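Local coordinates for protein polyketide Synthase III (Ectocarpus siliculosus, PDB 4B0N) that probably transfers acyl groups as a type III polyketide synthase of the chalcone/stilbene synthase family, acting in phlorotannin monomer biosynthesis, and binds arachidonic acid, at residues A62-S67 with L79-Y83; S86-Y92 with W356-Y362; V41-I45 with T264-V268. Residue numbers count along the deposited sequence, not the author numbering.

Overall arrangement
From the N terminus, strand 42-51 enters first and strand 265-274 returns to its start, so interaction 3 closes a loop of 218 residues. Nested inside it, interaction 1 closes an 11-residue loop: 62-67 pairs with 79-83 as a short helical hairpin across the chain's centre, about 43 Å between the centres of interactions 1 and 3. Interaction 2 follows in series, closing a loop of 263 residues from just after the hairpin to deep in the C-terminal half, so it crosses interaction 3. Interactions 1 and 2 touch where R91 meets A62 and Y83, and both reach the arachidonic acid; interactions 2 and 3 each tie the N-terminal half to the C-terminal half.

Interaction 1: A62-S67 with L79-Y83; sequences ALAVAS and LERIY. With ACD (arachidonic acid), chain D.
The face of the Y83 ring lies under a backbone carbon: L63 CA sits 4.2 Å from the ring centroid, 17° off the normal, a CH-pi contact between two helices. Residues 62-67 and 79-83 are both helical and run nearly antiparallel, at 153°, their axes 10.1 Å apart, making a helical hairpin held by apolar packing. The register sets L63 opposite Y83 (CA-CA 6.4 Å) and S67 opposite L79 (7.1 Å). L63, in the tp rotamer, is the main wedge: its CD1 packs 3.6 Å from L79 O, 4.1 Å from L79 CB and 4.0 Å from Y83 CD1. One turn along, A66 CB approaches Y83 OH (3.7 Å) and L79 CD1 (4.2 Å), with L79 in mt and Y83 at chi1 -78°. S67, chi1 p, donates a hydrogen bond from its OG to L63 O (2.8 Å). A62 CB meets Y83 CE2 at 3.8 Å, and this pair lines the fatty-acid pocket: the terminal methyl C20 of arachidonic acid is 3.4 Å from Y83 OH and 3.7 Å from A62 CB. Around the hairpin, helix 234-242 packs on L79, I82 and Y83, F230 covers A66 and Y83, and R91 of strand 90-93 touches A62 and Y83.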
loop_
_atom_site.group_PDB
_atom_site.type_symbol
_atom_site.label_atom_id
_atom_site.label_comp_id
_atom_site.label_asym_id
_atom_site.label_seq_id
_atom_site.Cartn_x
_atom_site.Cartn_y
_atom_site.Cartn_z
ATOM N N ALA A 62 -16.961 28.112 -0.202
ATOM C CA ALA A 62 -16.244 27.387 0.849
ATOM C C ALA A 62 -15.941 28.263 2.065
ATOM O O ALA A 62 -16.067 27.809 3.206
ATOM C CB ALA A 62 -14.963 26.782 0.294
ATOM N N LEU A 63 -15.553 29.513 1.811
ATOM C CA LEU A 63 -15.262 30.485 2.866
ATOM C C LEU A 63 -16.494 30.790 3.715
ATOM O O LEU A 63 -16.387 30.985 4.932
ATOM C CB LEU A 63 -14.693 31.778 2.265
ATOM C CG LEU A 63 -14.488 33.014 3.153
ATOM C CD1 LEU A 63 -13.526 32.746 4.304
ATOM C CD2 LEU A 63 -14.002 34.185 2.315
ATOM N N ALA A 64 -17.655 30.830 3.064
ATOM C CA ALA A 64 -18.915 31.129 3.735
ATOM C C ALA A 64 -19.331 29.994 4.669
ATOM O O ALA A 64 -19.875 30.239 5.748
ATOM C CB ALA A 64 -20.004 31.419 2.713
ATOM N N VAL A 65 -19.061 28.758 4.248
ATOM C CA VAL A 65 -19.374 27.568 5.043
ATOM C C VAL A 65 -18.404 27.446 6.223
ATOM O O VAL A 65 -18.773 26.956 7.294
ATOM C CB VAL A 65 -19.351 26.280 4.181
ATOM C CG1 VAL A 65 -19.736 25.058 5.004
ATOM C CG2 VAL A 65 -20.286 26.414 2.990
ATOM N N ALA A 66 -17.173 27.909 6.019
ATOM C CA ALA A 66 -16.142 27.876 7.053
ATOM C C ALA A 66 -16.393 28.905 8.155
ATOM O O ALA A 66 -16.196 28.617 9.338
ATOM C CB ALA A 66 -14.768 28.084 6.435
ATOM N N SER A 67 -16.832 30.097 7.758
ATOM C CA SER A 67 -17.041 31.204 8.692
ATOM C C SER A 67 -18.323 31.089 9.526
ATOM O O SER A 67 -18.417 31.687 10.600
ATOM C CB SER A 67 -16.990 32.547 7.955
ATOM O OG SER A 67 -17.795 32.526 6.791
ATOM N N LEU A 79 -9.607 33.611 8.533
ATOM C CA LEU A 79 -10.182 32.779 7.466
ATOM C C LEU A 79 -10.287 33.430 6.086
ATOM O O LEU A 79 -10.021 32.781 5.075
ATOM C CB LEU A 79 -11.553 32.227 7.881
ATOM C CG LEU A 79 -11.622 31.103 8.921
ATOM C CD1 LEU A 79 -13.073 30.784 9.241
ATOM C CD2 LEU A 79 -10.896 29.850 8.454
ATOM N N GLU A 80 -10.675 34.704 6.053
ATOM C CA GLU A 80 -10.895 35.418 4.793
ATOM C C GLU A 80 -9.615 35.631 3.988
ATOM O O GLU A 80 -9.648 35.676 2.756
ATOM C CB GLU A 80 -11.601 36.753 5.045
ATOM C CG GLU A 80 -12.175 37.389 3.787
ATOM C CD GLU A 80 -13.564 37.965 3.992
ATOM O OE1 GLU A 80 -14.096 37.890 5.124
ATOM O OE2 GLU A 80 -14.131 38.489 3.009
ATOM N N ARG A 81 -8.492 35.754 4.689
ATOM C CA ARG A 81 -7.196 35.879 4.039
ATOM C C ARG A 81 -6.670 34.527 3.538
ATOM O O ARG A 81 -6.072 34.455 2.463
ATOM C CB ARG A 81 -6.192 36.560 4.976
ATOM C CG ARG A 81 -4.813 36.813 4.376
ATOM C CD ARG A 81 -4.849 37.727 3.159
ATOM N NE ARG A 81 -3.553 37.747 2.479
ATOM C CZ ARG A 81 -2.636 38.701 2.619
ATOM N NH1 ARG A 81 -2.856 39.747 3.409
ATOM N NH2 ARG A 81 -1.494 38.611 1.955
ATOM N N ILE A 82 -6.904 33.465 4.310
ATOM C CA ILE A 82 -6.453 32.116 3.940
ATOM C C ILE A 82 -7.058 31.664 2.608
ATOM O O ILE A 82 -6.348 31.141 1.743
ATOM C CB ILE A 82 -6.758 31.068 5.042
ATOM C CG1 ILE A 82 -6.116 31.476 6.374
ATOM C CG2 ILE A 82 -6.266 29.685 4.624
ATOM C CD1 ILE A 82 -6.375 30.513 7.517
ATOM N N TYR A 83 -8.363 31.889 2.454
ATOM C CA TYR A 83 -9.114 31.469 1.267
ATOM C C TYR A 83 -8.873 32.366 0.049
ATOM O O TYR A 83 -8.897 31.893 -1.088
ATOM C CB TYR A 83 -10.611 31.375 1.590
ATOM C CG TYR A 83 -11.000 30.116 2.344
ATOM C CD1 TYR A 83 -10.706 29.967 3.702
ATOM C CD2 TYR A 83 -11.666 29.072 1.700
ATOM C CE1 TYR A 83 -11.058 28.817 4.391
ATOM C CE2 TYR A 83 -12.024 27.920 2.382
ATOM C CZ TYR A 83 -11.718 27.798 3.725
ATOM O OH TYR A 83 -12.070 26.655 4.404
HETATM C C1 ACD D . 0.307 16.569 2.093
HETATM C C2 ACD D . 0.045 15.111 2.405
HETATM C C3 ACD D . -1.444 14.812 2.264
HETATM C C4 ACD D . -1.896 13.774 3.284
HETATM C C5 ACD D . -3.399 13.803 3.422
HETATM C C6 ACD D . -4.015 12.994 4.280
HETATM C C7 ACD D . -5.520 13.034 4.388
HETATM C C8 ACD D . -5.983 14.118 5.331
HETATM C C9 ACD D . -7.192 14.652 5.159
HETATM C C10 ACD D . -7.690 15.734 6.089
HETATM C C11 ACD D . -7.936 17.008 5.321
HETATM C C12 ACD D . -9.085 17.662 5.462
HETATM C C13 ACD D . -9.313 18.941 4.691
HETATM C C14 ACD D . -10.653 18.915 3.994
HETATM C C15 ACD D . -10.955 19.874 3.121
HETATM C C16 ACD D . -12.286 19.879 2.409
HETATM C C17 ACD D . -13.278 20.711 3.215
HETATM C C18 ACD D . -13.587 22.050 2.556
HETATM C C19 ACD D . -13.679 23.141 3.615
HETATM C C20 ACD D . -14.237 24.421 3.036
HETATM O O1 ACD D . 1.248 16.864 1.322
#

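Interaction 2: S86-Y92 with W356-Y362; sequences SRIGSRY and WAVLGEY. With ACD (arachidonic acid), chain D.
The loop 86-89 wraps the end of helix 353-362 and runs into the strand that begins at S90; strand segment 90-92 crosses helical segment 356-362 at 72°, their axes 5.9 Å apart. Backbone contact is tight: I88 and G360 CA atoms are 4.0 Å apart, and G360 CA makes a CA-H...O contact with R87 O (3.2 Å). G360 O accepts from both G89 N (2.8 Å) and S90 N (3.2 Å). S86, chi1 p, forms an ST turn, I88 N donating to its OG (3.2 Å), which is also hydrogen-bonded to Y83 O. R87 has positive phi (64/15); from chi1 m its guanidinium lies over W356 (chi1 m), CZ 4.3 Å from the six-membered ring's centroid, a cation-pi stack, and is salt-bridged to E349. I88 (mt) places CG1 3.6 Å from L359 CD1, where L359 has an off-well chi2 of -93°. S90, chi1 p, donates OG to E361 O (3.0 Å). E361 in tp folds back so that its OE2 takes Y92 OH (2.7 Å) and is salt-bridged to R56. Y92 and Y362, both chi1 m, meet at CE1 and CD1 (3.4 Å). R91 (chi1-chi3 ptt, chi4 105°) leads away into the fatty-acid pocket, its NH1 3.5 Å from C18 of arachidonic acid, its NE hydrogen-bonded to Q59 OE1. This junction joins the two halves of the synthase, with helices 335-345 and 369-385 against 356-362 and helix 59-68 beside 86-91.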
loop_
_atom_site.group_PDB
_atom_site.type_symbol
_atom_site.label_atom_id
_atom_site.label_comp_id
_atom_site.label_asym_id
_atom_site.label_seq_id
_atom_site.Cartn_x
_atom_site.Cartn_y
_atom_site.Cartn_z
ATOM N N SER A 86 -4.958 31.917 -1.587
ATOM C CA SER A 86 -4.753 30.481 -1.774
ATOM C C SER A 86 -4.458 30.102 -3.224
ATOM O O SER A 86 -3.961 29.002 -3.489
ATOM C CB SER A 86 -5.970 29.697 -1.270
ATOM O OG SER A 86 -7.106 29.927 -2.085
ATOM N N ARG A 87 -4.769 31.016 -4.146
ATOM C CA ARG A 87 -4.664 30.786 -5.596
ATOM C C ARG A 87 -5.620 29.688 -6.080
ATOM O O ARG A 87 -5.488 29.180 -7.193
ATOM C CB ARG A 87 -3.216 30.487 -6.019
ATOM C CG ARG A 87 -2.265 31.677 -5.973
ATOM C CD ARG A 87 -2.175 32.396 -7.313
ATOM N NE ARG A 87 -0.826 32.898 -7.586
ATOM C CZ ARG A 87 -0.424 33.394 -8.755
ATOM N NH1 ARG A 87 -1.264 33.463 -9.782
ATOM N NH2 ARG A 87 0.824 33.818 -8.903
ATOM N N ILE A 88 -6.579 29.338 -5.230
ATOM C CA ILE A 88 -7.604 28.353 -5.556
ATOM C C ILE A 88 -8.928 29.077 -5.798
ATOM O O ILE A 88 -9.408 29.821 -4.935
ATOM C CB ILE A 88 -7.760 27.297 -4.436
ATOM C CG1 ILE A 88 -6.481 26.467 -4.307
ATOM C CG2 ILE A 88 -8.955 26.390 -4.703
ATOM C CD1 ILE A 88 -6.302 25.793 -2.963
ATOM N N GLY A 89 -9.500 28.865 -6.981
ATOM C CA GLY A 89 -10.768 29.485 -7.349
ATOM C C GLY A 89 -11.941 28.575 -7.056
ATOM O O GLY A 89 -13.040 29.044 -6.746
ATOM N N SER A 90 -11.695 27.270 -7.151
ATOM C CA SER A 90 -12.720 26.248 -6.965
ATOM C C SER A 90 -12.085 24.893 -6.675
ATOM O O SER A 90 -10.892 24.693 -6.916
ATOM C CB SER A 90 -13.599 26.145 -8.214
ATOM O OG SER A 90 -12.827 25.831 -9.362
ATOM N N ARG A 91 -12.890 23.971 -6.147
ATOM C CA ARG A 91 -12.484 22.573 -5.961
ATOM C C ARG A 91 -13.698 21.650 -5.833
ATOM O O ARG A 91 -14.803 22.104 -5.537
ATOM C CB ARG A 91 -11.505 22.407 -4.785
ATOM C CG ARG A 91 -11.918 23.087 -3.494
ATOM C CD ARG A 91 -10.728 23.335 -2.586
ATOM N NE ARG A 91 -11.104 24.216 -1.482
ATOM C CZ ARG A 91 -11.299 23.822 -0.225
ATOM N NH1 ARG A 91 -11.132 22.553 0.123
ATOM N NH2 ARG A 91 -11.649 24.711 0.695
ATOM N N TYR A 92 -13.483 20.358 -6.071
ATOM C CA TYR A 92 -14.574 19.385 -6.168
ATOM C C TYR A 92 -14.712 18.523 -4.914
ATOM O O TYR A 92 -13.716 18.080 -4.342
ATOM C CB TYR A 92 -14.380 18.494 -7.399
ATOM C CG TYR A 92 -14.404 19.236 -8.718
ATOM C CD1 TYR A 92 -13.329 20.032 -9.115
ATOM C CD2 TYR A 92 -15.497 19.131 -9.576
ATOM C CE1 TYR A 92 -13.350 20.711 -10.320
ATOM C CE2 TYR A 92 -15.525 19.805 -10.787
ATOM C CZ TYR A 92 -14.448 20.592 -11.152
ATOM O OH TYR A 92 -14.468 21.268 -12.349
ATOM N N TRP A 356 -0.221 25.891 -11.695
ATOM C CA TRP A 356 -1.131 26.911 -11.175
ATOM C C TRP A 356 -2.539 26.667 -11.636
ATOM O O TRP A 356 -3.490 26.861 -10.877
ATOM C CB TRP A 356 -0.687 28.305 -11.596
ATOM C CG TRP A 356 0.577 28.778 -10.920
ATOM C CD1 TRP A 356 1.823 28.997 -11.506
ATOM C CD2 TRP A 356 0.760 29.110 -9.501
ATOM N NE1 TRP A 356 2.733 29.427 -10.575
ATOM C CE2 TRP A 356 2.165 29.516 -9.353
ATOM C CE3 TRP A 356 -0.063 29.111 -8.380
ATOM C CZ2 TRP A 356 2.697 29.900 -8.130
ATOM C CZ3 TRP A 356 0.484 29.502 -7.151
ATOM C CH2 TRP A 356 1.830 29.886 -7.031
ATOM N N ALA A 357 -2.672 26.231 -12.887
ATOM C CA ALA A 357 -3.971 25.971 -13.504
ATOM C C ALA A 357 -4.738 24.846 -12.802
ATOM O O ALA A 357 -5.943 24.967 -12.561
ATOM C CB ALA A 357 -3.803 25.664 -14.986
ATOM N N VAL A 358 -4.037 23.761 -12.478
ATOM C CA VAL A 358 -4.637 22.639 -11.762
ATOM C C VAL A 358 -5.058 23.093 -10.370
ATOM O O VAL A 358 -6.205 22.897 -9.971
ATOM C CB VAL A 358 -3.681 21.428 -11.699
ATOM C CG1 VAL A 358 -4.126 20.417 -10.650
ATOM C CG2 VAL A 358 -3.590 20.764 -13.064
ATOM N N LEU A 359 -4.125 23.725 -9.658
ATOM C CA LEU A 359 -4.355 24.256 -8.312
ATOM C C LEU A 359 -5.561 25.196 -8.256
ATOM O O LEU A 359 -6.400 25.080 -7.365
ATOM C CB LEU A 359 -3.090 24.972 -7.816
ATOM C CG LEU A 359 -2.822 25.275 -6.335
ATOM C CD1 LEU A 359 -3.299 26.665 -5.944
ATOM C CD2 LEU A 359 -3.378 24.203 -5.402
ATOM N N GLY A 360 -5.645 26.111 -9.220
ATOM C CA GLY A 360 -6.734 27.084 -9.285
ATOM C C GLY A 360 -8.103 26.476 -9.533
ATOM O O GLY A 360 -9.111 26.955 -8.999
ATOM N N GLU A 361 -8.135 25.417 -10.337
ATOM C CA GLU A 361 -9.388 24.785 -10.744
ATOM C C GLU A 361 -9.819 23.652 -9.812
ATOM O O GLU A 361 -11.015 23.465 -9.572
ATOM C CB GLU A 361 -9.288 24.298 -12.200
ATOM C CG GLU A 361 -10.439 23.429 -12.709
ATOM C CD GLU A 361 -11.805 24.101 -12.648
ATOM O OE1 GLU A 361 -11.880 25.350 -12.594
ATOM O OE2 GLU A 361 -12.817 23.369 -12.661
ATOM N N TYR A 362 -8.843 22.917 -9.279
ATOM C CA TYR A 362 -9.117 21.687 -8.528
ATOM C C TYR A 362 -8.646 21.699 -7.073
ATOM O O TYR A 362 -9.110 20.890 -6.268
ATOM C CB TYR A 362 -8.482 20.484 -9.235
ATOM C CG TYR A 362 -8.840 20.326 -10.698
ATOM C CD1 TYR A 362 -10.113 19.906 -11.087
ATOM C CD2 TYR A 362 -7.895 20.572 -11.693
ATOM C CE1 TYR A 362 -10.440 19.755 -12.427
ATOM C CE2 TYR A 362 -8.211 20.421 -13.035
ATOM C CZ TYR A 362 -9.482 20.012 -13.397
ATOM O OH TYR A 362 -9.796 19.861 -14.732
HETATM C C1 ACD D . 0.307 16.569 2.093
HETATM C C2 ACD D . 0.045 15.111 2.405
HETATM C C3 ACD D . -1.444 14.812 2.264
HETATM C C4 ACD D . -1.896 13.774 3.284
HETATM C C5 ACD D . -3.399 13.803 3.422
HETATM C C6 ACD D . -4.015 12.994 4.280
HETATM C C7 ACD D . -5.520 13.034 4.388
HETATM C C8 ACD D . -5.983 14.118 5.331
HETATM C C9 ACD D . -7.192 14.652 5.159
HETATM C C10 ACD D . -7.690 15.734 6.089
HETATM C C11 ACD D . -7.936 17.008 5.321
HETATM C C12 ACD D . -9.085 17.662 5.462
HETATM C C13 ACD D . -9.313 18.941 4.691
HETATM C C14 ACD D . -10.653 18.915 3.994
HETATM C C15 ACD D . -10.955 19.874 3.121
HETATM C C16 ACD D . -12.286 19.879 2.409
HETATM C C17 ACD D . -13.278 20.711 3.215
HETATM C C18 ACD D . -13.587 22.050 2.556
HETATM C C19 ACD D . -13.679 23.141 3.615
HETATM C C20 ACD D . -14.237 24.421 3.036
HETATM O O1 ACD D . 1.248 16.864 1.322
#

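Interaction 3: V41-I45 with T264-V268; sequences VYPVI and TLAIV
This contact belongs to the thiolase fold shared by chalcone synthases: the start of strand 42-51 crosses the start of strand 265-274, each the outermost strand, within this chain, of its own sheet, so the two halves of the chain meet strand on strand. The short axes come within 4.8 Å at 130°, an oblique crossing of strands from two separate sheets, and the nearest CA pairs are V44-A266 (4.6 Å) and P43-I267 (5.6 Å). Both strands are extended up to I267; V268 then adopts helical angles (-74/-35). The smallest residue marks the crossing. A266 CB drops into a hollow walled by Y42 CB (4.0 Å), P43 O (3.4 Å) and V44 CG2 (3.7 Å). V44, chi1 t, in turn fills the notch before A266, with CG1 3.6 Å from T264 CG2 and 3.4 Å from L265 O. On the other side of strand 42-45, I267 (mt), which buries the most area here, covers P43 and reaches toward I45: its CB lies 4.3 Å from P43 CG, and its CD1 meets I45 CD1 (I45 also mt) at 4.0 Å. Y42, chi1 m, extends its ring past A266 so that CE1 touches V268 CG1 at 4.2 Å. Helix 196-210 packs against P43, I45 and I267, and helix 369-385 against I45 and L265, consistent with the layer of helices between the two sheets of this fold. A single backbone link pins the crossing: I267 N donates to P43 O at 2.9 Å, with an N-H...O angle of 143°.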
loop_
_atom_site.group_PDB
_atom_site.type_symbol
_atom_site.label_atom_id
_atom_site.label_comp_id
_atom_site.label_asym_id
_atom_site.label_seq_id
_atom_site.Cartn_x
_atom_site.Cartn_y
_atom_site.Cartn_z
ATOM N N VAL A 41 13.152 -2.310 -23.324
ATOM C CA VAL A 41 11.711 -2.139 -23.146
ATOM C C VAL A 41 11.403 -0.984 -22.184
ATOM O O VAL A 41 11.760 -1.018 -21.004
ATOM C CB VAL A 41 11.017 -3.464 -22.729
ATOM C CG1 VAL A 41 11.750 -4.143 -21.579
ATOM C CG2 VAL A 41 9.553 -3.236 -22.384
ATOM N N TYR A 42 10.746 0.042 -22.717
ATOM C CA TYR A 42 10.415 1.250 -21.965
ATOM C C TYR A 42 8.947 1.271 -21.540
ATOM O O TYR A 42 8.081 0.840 -22.301
ATOM C CB TYR A 42 10.707 2.492 -22.811
ATOM C CG TYR A 42 12.166 2.708 -23.147
ATOM C CD1 TYR A 42 13.031 3.310 -22.230
ATOM C CD2 TYR A 42 12.680 2.332 -24.390
ATOM C CE1 TYR A 42 14.367 3.519 -22.537
ATOM C CE2 TYR A 42 14.015 2.537 -24.706
ATOM C CZ TYR A 42 14.851 3.132 -23.776
ATOM O OH TYR A 42 16.174 3.341 -24.079
ATOM N N PRO A 43 8.663 1.771 -20.322
ATOM C CA PRO A 43 7.270 1.961 -19.921
ATOM C C PRO A 43 6.661 3.221 -20.533
ATOM O O PRO A 43 7.275 4.291 -20.498
ATOM C CB PRO A 43 7.344 2.069 -18.395
ATOM C CG PRO A 43 8.727 2.516 -18.103
ATOM C CD PRO A 43 9.606 2.037 -19.222
ATOM N N VAL A 44 5.468 3.075 -21.107
ATOM C CA VAL A 44 4.757 4.188 -21.738
ATOM C C VAL A 44 3.323 4.264 -21.224
ATOM O O VAL A 44 2.654 3.238 -21.071
ATOM C CB VAL A 44 4.705 4.055 -23.283
ATOM C CG1 VAL A 44 4.147 5.327 -23.907
ATOM C CG2 VAL A 44 6.079 3.753 -23.868
ATOM N N ILE A 45 2.859 5.484 -20.966
ATOM C CA ILE A 45 1.454 5.730 -20.656
ATOM C C ILE A 45 0.639 5.630 -21.949
ATOM O O ILE A 45 0.719 6.504 -22.818
ATOM C CB ILE A 45 1.251 7.100 -19.962
ATOM C CG1 ILE A 45 1.984 7.125 -18.614
ATOM C CG2 ILE A 45 -0.232 7.400 -19.768
ATOM C CD1 ILE A 45 2.314 8.512 -18.104
ATOM N N THR A 264 6.300 9.646 -29.434
ATOM C CA THR A 264 5.927 9.034 -28.153
ATOM C C THR A 264 6.916 9.359 -27.031
ATOM O O THR A 264 8.132 9.204 -27.190
ATOM C CB THR A 264 5.778 7.497 -28.282
ATOM O OG1 THR A 264 4.826 7.185 -29.306
ATOM C CG2 THR A 264 5.310 6.872 -26.975
ATOM N N LEU A 265 6.374 9.821 -25.907
ATOM C CA LEU A 265 7.142 10.014 -24.681
ATOM C C LEU A 265 7.025 8.768 -23.815
ATOM O O LEU A 265 5.931 8.226 -23.639
ATOM C CB LEU A 265 6.626 11.227 -23.901
ATOM C CG LEU A 265 6.870 12.631 -24.461
ATOM C CD1 LEU A 265 5.939 13.636 -23.798
ATOM C CD2 LEU A 265 8.326 13.054 -24.299
ATOM N N ALA A 266 8.156 8.315 -23.284
ATOM C CA ALA A 266 8.173 7.176 -22.373
ATOM C C ALA A 266 8.837 7.547 -21.052
ATOM O O ALA A 266 9.703 8.421 -21.014
ATOM C CB ALA A 266 8.885 6.000 -23.013
ATOM N N ILE A 267 8.425 6.887 -19.973
ATOM C CA ILE A 267 9.043 7.104 -18.667
ATOM C C ILE A 267 10.395 6.373 -18.617
ATOM O O ILE A 267 10.464 5.169 -18.343
ATOM C CB ILE A 267 8.107 6.713 -17.495
ATOM C CG1 ILE A 267 6.743 7.403 -17.649
ATOM C CG2 ILE A 267 8.740 7.081 -16.155
ATOM C CD1 ILE A 267 5.653 6.888 -16.730
ATOM N N VAL A 268 11.459 7.125 -18.899
ATOM C CA VAL A 268 12.811 6.578 -19.044
ATOM C C VAL A 268 13.447 6.186 -17.706
ATOM O O VAL A 268 14.191 5.203 -17.637
ATOM C CB VAL A 268 13.739 7.555 -19.805
ATOM C CG1 VAL A 268 15.084 6.906 -20.108
ATOM C CG2 VAL A 268 13.091 8.010 -21.101
#